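Local coordinates for protein rhamnosidase B (Bacillus sp., PDB 2OKX) that probably hydrolyses terminal alpha-L-rhamnose residues from rhamnosides, as a glycoside hydrolase of family 78, at residues A[217-222]-A[316-321]; A[255-260]-A[289-294]. All blocks are in the same frame, centred on the assembly; numbering follows the deposited sequence.

Interaction 1 of 2, residues A[217-222]-A[316-321]; sequences PKYAAA and FAIDSE
Y219 turns an edge of its ring toward the face of F316 in an offset edge-to-face pair, the planes at 84° and Y219 CE2 3.9 Å from F316 CD1. Both rings reach this place with CG anti to the backbone N, beside their own carbonyl carbon. I318 closes on the same tyrosine further back, its CG1 3.8 Å from Y219 CD2, the two side chains crossing obliquely. On the reverse face the small methyls of A220 and A317 lie 4.4 Å apart, CB to CB, in a non-hydrogen-bonded pair. Hydrogen-bonded pairs flank it: Y219 with I318, and A221 with F316, where A221 N to F316 O is 2.8 Å. Beyond the last bridge, D319 carries on the pairing with its side chain. Its OD2 takes K218 N on the anti lone pair at 3.0 Å, and K218 NZ on the syn side, out of the carboxylate plane, as a 3.1 Å salt bridge. K218 bends at chi2 (-68°) and again at chi4, folding its chain over OD2. An alanine at D319 would probably leave the amide and ammonium of K218 without their shared acceptor and the lysine end less fixed, on its weak bond to S320 O. The antiparallel strands 219-223 and 314-320 are inner members of a five-stranded sheet, with strand 392-393 beyond the first, where Y392 OH bonds Y219 OH, and strand 256-262 beyond the second. Strand 324-327 covers the Y219 and I318 face through L326, while W403 packs against P217 and A317 on the other.

Interaction 2 of 2, residues A[255-260]-A[289-294]; sequences SGVVTL and YYSLNL
L260 lies against L292, its CG and CD1 each 3.7 Å from L292 CD1, the two leucine side chains crossing at about a right angle. In both, chi1 (-57° and -48°) sets CG beside the backbone N; L292 itself stands two residues along from the direct partner of L260. The same diagonal offset recurs at V258 and L294, where V258 CG2 meets L294 CD1 at 4.0 Å. In direct pairing, L260 CB sits opposite Y290 CB, but the tyrosine ring leads away from strand 256-262 and its OH bonds R288. Strands 256-262 and 288-294 form an antiparallel pair at one margin of a five-stranded sheet, strand 288-294 being outermost within the chain; both fall in the family region D2. Three hydrogen-bonded pairs, G256 with L294, V258 with L292 and L260 with Y290, join the backbones; the bond from L292 N to V258 O is 2.7 Å long. At the S255 end, L294 O is gripped twice: S255 OG reaches a lone pair in the carbonyl plane at 3.0 Å, whereas G256 N comes from above that plane. The leucine face is covered by L250 and L252 of strand 240-252 and by V271 and V273 of strand 271-273, both strands of a second antiparallel sheet, a beta-sandwich arrangement consistent with the galactose-binding-like clan of this family. The opposite face is more polar and more open. There a water joins T259 OG1, at 2.6 Å, to S291 OG, at 2.9 Å, spanning a non-hydrogen-bonded pair. Next along this face V257 straddles two partners: CG1 is 3.7 Å from S291 OG, and CG2 faces N293 OD1. Y289 meets W403 edge-to-face, its OH bonded to E287.

How the interactions relate
Interactions 1 and 2 belong to one antiparallel sheet and meet where strands 314-320 and 256-262 run side by side. Their seam is bonded as well as packed: D319 O lies 2.8 Å from T259 N, S320 OG lies 2.6 Å from V257 O, and I318 CG2 rests on V258 CG1. Interaction 1 is the more buried, with aromatic and aliphatic contacts on one face and a salt bridge toward its exposed end. Interaction 2, at the sheet margin, has a largely aliphatic, mostly buried face and a more exposed, more polar one that also carries V257. W403 lies against residues of both contacts.

Interaction 1 of 2, residues A[217-222]-A[316-321]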
loop_
_atom_site.group_PDB
_atom_site.type_symbol
_atom_site.label_atom_id
_atom_site.label_comp_id
_atom_site.label_asym_id
_atom_site.label_seq_id
_atom_site.Cartn_x
_atom_site.Cartn_y
_atom_site.Cartn_z
ATOM N N PRO A 217 10.923 16.497 20.776
ATOM C CA PRO A 217 11.967 16.153 21.750
ATOM C C PRO A 217 13.292 16.799 21.347
ATOM O O PRO A 217 13.540 17.016 20.159
ATOM C CB PRO A 217 12.035 14.628 21.663
ATOM C CG PRO A 217 10.656 14.235 21.167
ATOM C CD PRO A 217 10.391 15.288 20.125
ATOM N N LYS A 218 14.142 17.097 22.327
ATOM C CA LYS A 218 15.441 17.708 22.050
ATOM C C LYS A 218 16.178 16.877 21.003
ATOM O O LYS A 218 16.816 17.414 20.096
ATOM C CB LYS A 218 16.296 17.763 23.324
ATOM C CG LYS A 218 15.645 18.421 24.543
ATOM C CD LYS A 218 15.434 19.917 24.355
ATOM C CE LYS A 218 15.097 20.596 25.679
ATOM N NZ LYS A 218 13.882 20.024 26.335
ATOM N N TYR A 219 16.077 15.558 21.140
ATOM C CA TYR A 219 16.731 14.621 20.233
ATOM C C TYR A 219 15.710 13.618 19.682
ATOM O O TYR A 219 14.983 12.993 20.443
ATOM C CB TYR A 219 17.843 13.871 20.990
ATOM C CG TYR A 219 18.528 12.780 20.195
ATOM C CD1 TYR A 219 19.410 13.090 19.157
ATOM C CD2 TYR A 219 18.268 11.435 20.455
ATOM C CE1 TYR A 219 20.007 12.089 18.398
ATOM C CE2 TYR A 219 18.860 10.428 19.701
ATOM C CZ TYR A 219 19.724 10.762 18.674
ATOM O OH TYR A 219 20.287 9.774 17.908
ATOM N N ALA A 220 15.648 13.487 18.360
ATOM C CA ALA A 220 14.737 12.538 17.713
ATOM C C ALA A 220 15.422 12.046 16.449
ATOM O O ALA A 220 15.772 12.838 15.576
ATOM C CB ALA A 220 13.409 13.212 17.369
ATOM N N ALA A 221 15.616 10.737 16.347
ATOM C CA ALA A 221 16.299 10.186 15.191
ATOM C C ALA A 221 15.604 8.974 14.597
ATOM O O ALA A 221 14.961 8.197 15.304
ATOM C CB ALA A 221 17.740 9.825 15.571
ATOM N N ALA A 222 15.742 8.834 13.282
ATOM C CA ALA A 222 15.169 7.715 12.555
ATOM C C ALA A 222 16.355 6.872 12.094
ATOM O O ALA A 222 17.263 7.373 11.418
ATOM C CB ALA A 222 14.359 8.219 11.356
ATOM N N PHE A 316 14.224 6.597 17.851
ATOM C CA PHE A 316 14.882 6.802 19.139
ATOM C C PHE A 316 14.844 8.294 19.469
ATOM O O PHE A 316 15.215 9.124 18.639
ATOM C CB PHE A 316 16.340 6.345 19.046
ATOM C CG PHE A 316 17.085 6.402 20.351
ATOM C CD1 PHE A 316 18.458 6.632 20.368
ATOM C CD2 PHE A 316 16.427 6.194 21.558
ATOM C CE1 PHE A 316 19.164 6.649 21.571
ATOM C CE2 PHE A 316 17.123 6.210 22.764
ATOM C CZ PHE A 316 18.494 6.437 22.769
ATOM N N ALA A 317 14.396 8.639 20.671
ATOM C CA ALA A 317 14.331 10.041 21.066
ATOM C C ALA A 317 14.759 10.226 22.513
ATOM O O ALA A 317 14.668 9.305 23.320
ATOM C CB ALA A 317 12.915 10.586 20.872
ATOM N N ILE A 318 15.221 11.430 22.832
ATOM C CA ILE A 318 15.655 11.748 24.183
ATOM C C ILE A 318 15.302 13.194 24.500
ATOM O O ILE A 318 15.429 14.072 23.648
ATOM C CB ILE A 318 17.184 11.593 24.340
ATOM C CG1 ILE A 318 17.619 10.182 23.942
ATOM C CG2 ILE A 318 17.579 11.873 25.785
ATOM C CD1 ILE A 318 19.128 9.977 23.967
ATOM N N ASP A 319 14.852 13.438 25.723
ATOM C CA ASP A 319 14.516 14.793 26.142
ATOM C C ASP A 319 14.833 14.970 27.620
ATOM O O ASP A 319 14.789 14.013 28.393
ATOM C CB ASP A 319 13.039 15.095 25.884
ATOM C CG ASP A 319 12.708 16.565 26.058
ATOM O OD1 ASP A 319 12.208 16.943 27.139
ATOM O OD2 ASP A 319 12.961 17.343 25.115
ATOM N N SER A 320 15.158 16.199 28.006
ATOM C CA SER A 320 15.491 16.503 29.393
ATOM C C SER A 320 15.530 18.006 29.639
ATOM O O SER A 320 15.759 18.788 28.717
ATOM C CB SER A 320 16.855 15.909 29.750
ATOM O OG SER A 320 17.220 16.246 31.077
ATOM N N GLU A 321 15.298 18.404 30.885
ATOM C CA GLU A 321 15.342 19.812 31.246
ATOM C C GLU A 321 16.805 20.192 31.463
ATOM O O GLU A 321 17.138 21.365 31.642
ATOM C CB GLU A 321 14.532 20.066 32.518
ATOM C CG GLU A 321 13.035 19.826 32.360
ATOM C CD GLU A 321 12.249 20.130 33.629
ATOM O OE1 GLU A 321 11.004 20.012 33.603
ATOM O OE2 GLU A 321 12.874 20.484 34.653
#

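Interaction 2 of 2, residues A[255-260]-A[289-294]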
loop_
_atom_site.group_PDB
_atom_site.type_symbol
_atom_site.label_atom_id
_atom_site.label_comp_id
_atom_site.label_asym_id
_atom_site.label_seq_id
_atom_site.Cartn_x
_atom_site.Cartn_y
_atom_site.Cartn_z
ATOM N N SER A 255 23.456 17.202 36.933
ATOM C CA SER A 255 22.503 16.185 37.351
ATOM C C SER A 255 21.090 16.540 36.895
ATOM O O SER A 255 20.706 17.708 36.907
ATOM C CB SER A 255 22.530 16.043 38.873
ATOM O OG SER A 255 21.592 15.078 39.311
ATOM N N GLY A 256 20.319 15.532 36.493
ATOM C CA GLY A 256 18.960 15.785 36.050
ATOM C C GLY A 256 18.222 14.554 35.554
ATOM O O GLY A 256 18.808 13.480 35.424
ATOM N N VAL A 257 16.928 14.712 35.285
ATOM C CA VAL A 257 16.100 13.615 34.792
ATOM C C VAL A 257 16.124 13.604 33.268
ATOM O O VAL A 257 15.961 14.643 32.630
ATOM C CB VAL A 257 14.631 13.758 35.258
ATOM C CG1 VAL A 257 13.790 12.621 34.683
ATOM C CG2 VAL A 257 14.559 13.744 36.778
ATOM N N VAL A 258 16.342 12.427 32.692
ATOM C CA VAL A 258 16.381 12.281 31.244
ATOM C C VAL A 258 15.309 11.278 30.841
ATOM O O VAL A 258 15.107 10.269 31.516
ATOM C CB VAL A 258 17.756 11.766 30.766
ATOM C CG1 VAL A 258 17.783 11.669 29.249
ATOM C CG2 VAL A 258 18.856 12.695 31.254
ATOM N N THR A 259 14.608 11.562 29.751
ATOM C CA THR A 259 13.565 10.661 29.292
ATOM C C THR A 259 13.939 10.044 27.956
ATOM O O THR A 259 14.236 10.754 26.993
ATOM C CB THR A 259 12.213 11.394 29.136
ATOM O OG1 THR A 259 11.840 11.990 30.385
ATOM C CG2 THR A 259 11.121 10.412 28.712
ATOM N N LEU A 260 13.945 8.716 27.905
ATOM C CA LEU A 260 14.254 8.013 26.668
ATOM C C LEU A 260 12.908 7.692 26.045
ATOM O O LEU A 260 12.030 7.144 26.714
ATOM C CB LEU A 260 15.011 6.712 26.943
ATOM C CG LEU A 260 16.328 6.805 27.717
ATOM C CD1 LEU A 260 16.932 5.408 27.836
ATOM C CD2 LEU A 260 17.296 7.748 27.004
ATOM N N TYR A 289 8.394 4.861 27.031
ATOM C CA TYR A 289 9.240 5.938 27.533
ATOM C C TYR A 289 9.853 5.527 28.871
ATOM O O TYR A 289 9.178 4.955 29.723
ATOM C CB TYR A 289 8.426 7.225 27.720
ATOM C CG TYR A 289 7.655 7.636 26.487
ATOM C CD1 TYR A 289 6.407 7.073 26.204
ATOM C CD2 TYR A 289 8.198 8.529 25.571
ATOM C CE1 TYR A 289 5.726 7.389 25.036
ATOM C CE2 TYR A 289 7.525 8.852 24.396
ATOM C CZ TYR A 289 6.290 8.274 24.134
ATOM O OH TYR A 289 5.636 8.564 22.960
ATOM N N TYR A 290 11.138 5.813 29.038
ATOM C CA TYR A 290 11.835 5.488 30.277
ATOM C C TYR A 290 12.253 6.778 30.963
ATOM O O TYR A 290 12.688 7.725 30.305
ATOM C CB TYR A 290 13.096 4.660 30.011
ATOM C CG TYR A 290 12.865 3.262 29.490
ATOM C CD1 TYR A 290 12.551 3.033 28.150
ATOM C CD2 TYR A 290 13.005 2.160 30.332
ATOM C CE1 TYR A 290 12.387 1.730 27.663
ATOM C CE2 TYR A 290 12.844 0.864 29.858
ATOM C CZ TYR A 290 12.537 0.652 28.527
ATOM O OH TYR A 290 12.395 -0.640 28.070
ATOM N N SER A 291 12.121 6.806 32.284
ATOM C CA SER A 291 12.510 7.969 33.069
ATOM C C SER A 291 13.831 7.623 33.745
ATOM O O SER A 291 13.939 6.595 34.414
ATOM C CB SER A 291 11.447 8.280 34.127
ATOM O OG SER A 291 11.765 9.474 34.824
ATOM N N LEU A 292 14.837 8.472 33.564
ATOM C CA LEU A 292 16.146 8.224 34.159
ATOM C C LEU A 292 16.553 9.368 35.078
ATOM O O LEU A 292 16.652 10.512 34.646
ATOM C CB LEU A 292 17.206 8.063 33.065
ATOM C CG LEU A 292 16.899 7.122 31.897
ATOM C CD1 LEU A 292 18.067 7.123 30.925
ATOM C CD2 LEU A 292 16.632 5.719 32.410
ATOM N N ASN A 293 16.783 9.050 36.347
ATOM C CA ASN A 293 17.204 10.046 37.325
ATOM C C ASN A 293 18.718 9.896 37.427
ATOM O O ASN A 293 19.224 9.138 38.252
ATOM C CB ASN A 293 16.535 9.766 38.672
ATOM C CG ASN A 293 16.805 10.850 39.693
ATOM O OD1 ASN A 293 16.700 12.043 39.395
ATOM N ND2 ASN A 293 17.143 10.442 40.911
ATOM N N LEU A 294 19.430 10.621 36.572
ATOM C CA LEU A 294 20.882 10.538 36.512
ATOM C C LEU A 294 21.635 11.663 37.211
ATOM O O LEU A 294 21.070 12.708 37.538
ATOM C CB LEU A 294 21.324 10.492 35.047
ATOM C CG LEU A 294 20.605 9.484 34.147
ATOM C CD1 LEU A 294 21.064 9.666 32.711
ATOM C CD2 LEU A 294 20.884 8.071 34.627
HETATM O O HOH W 1 10.913 11.107 32.618
#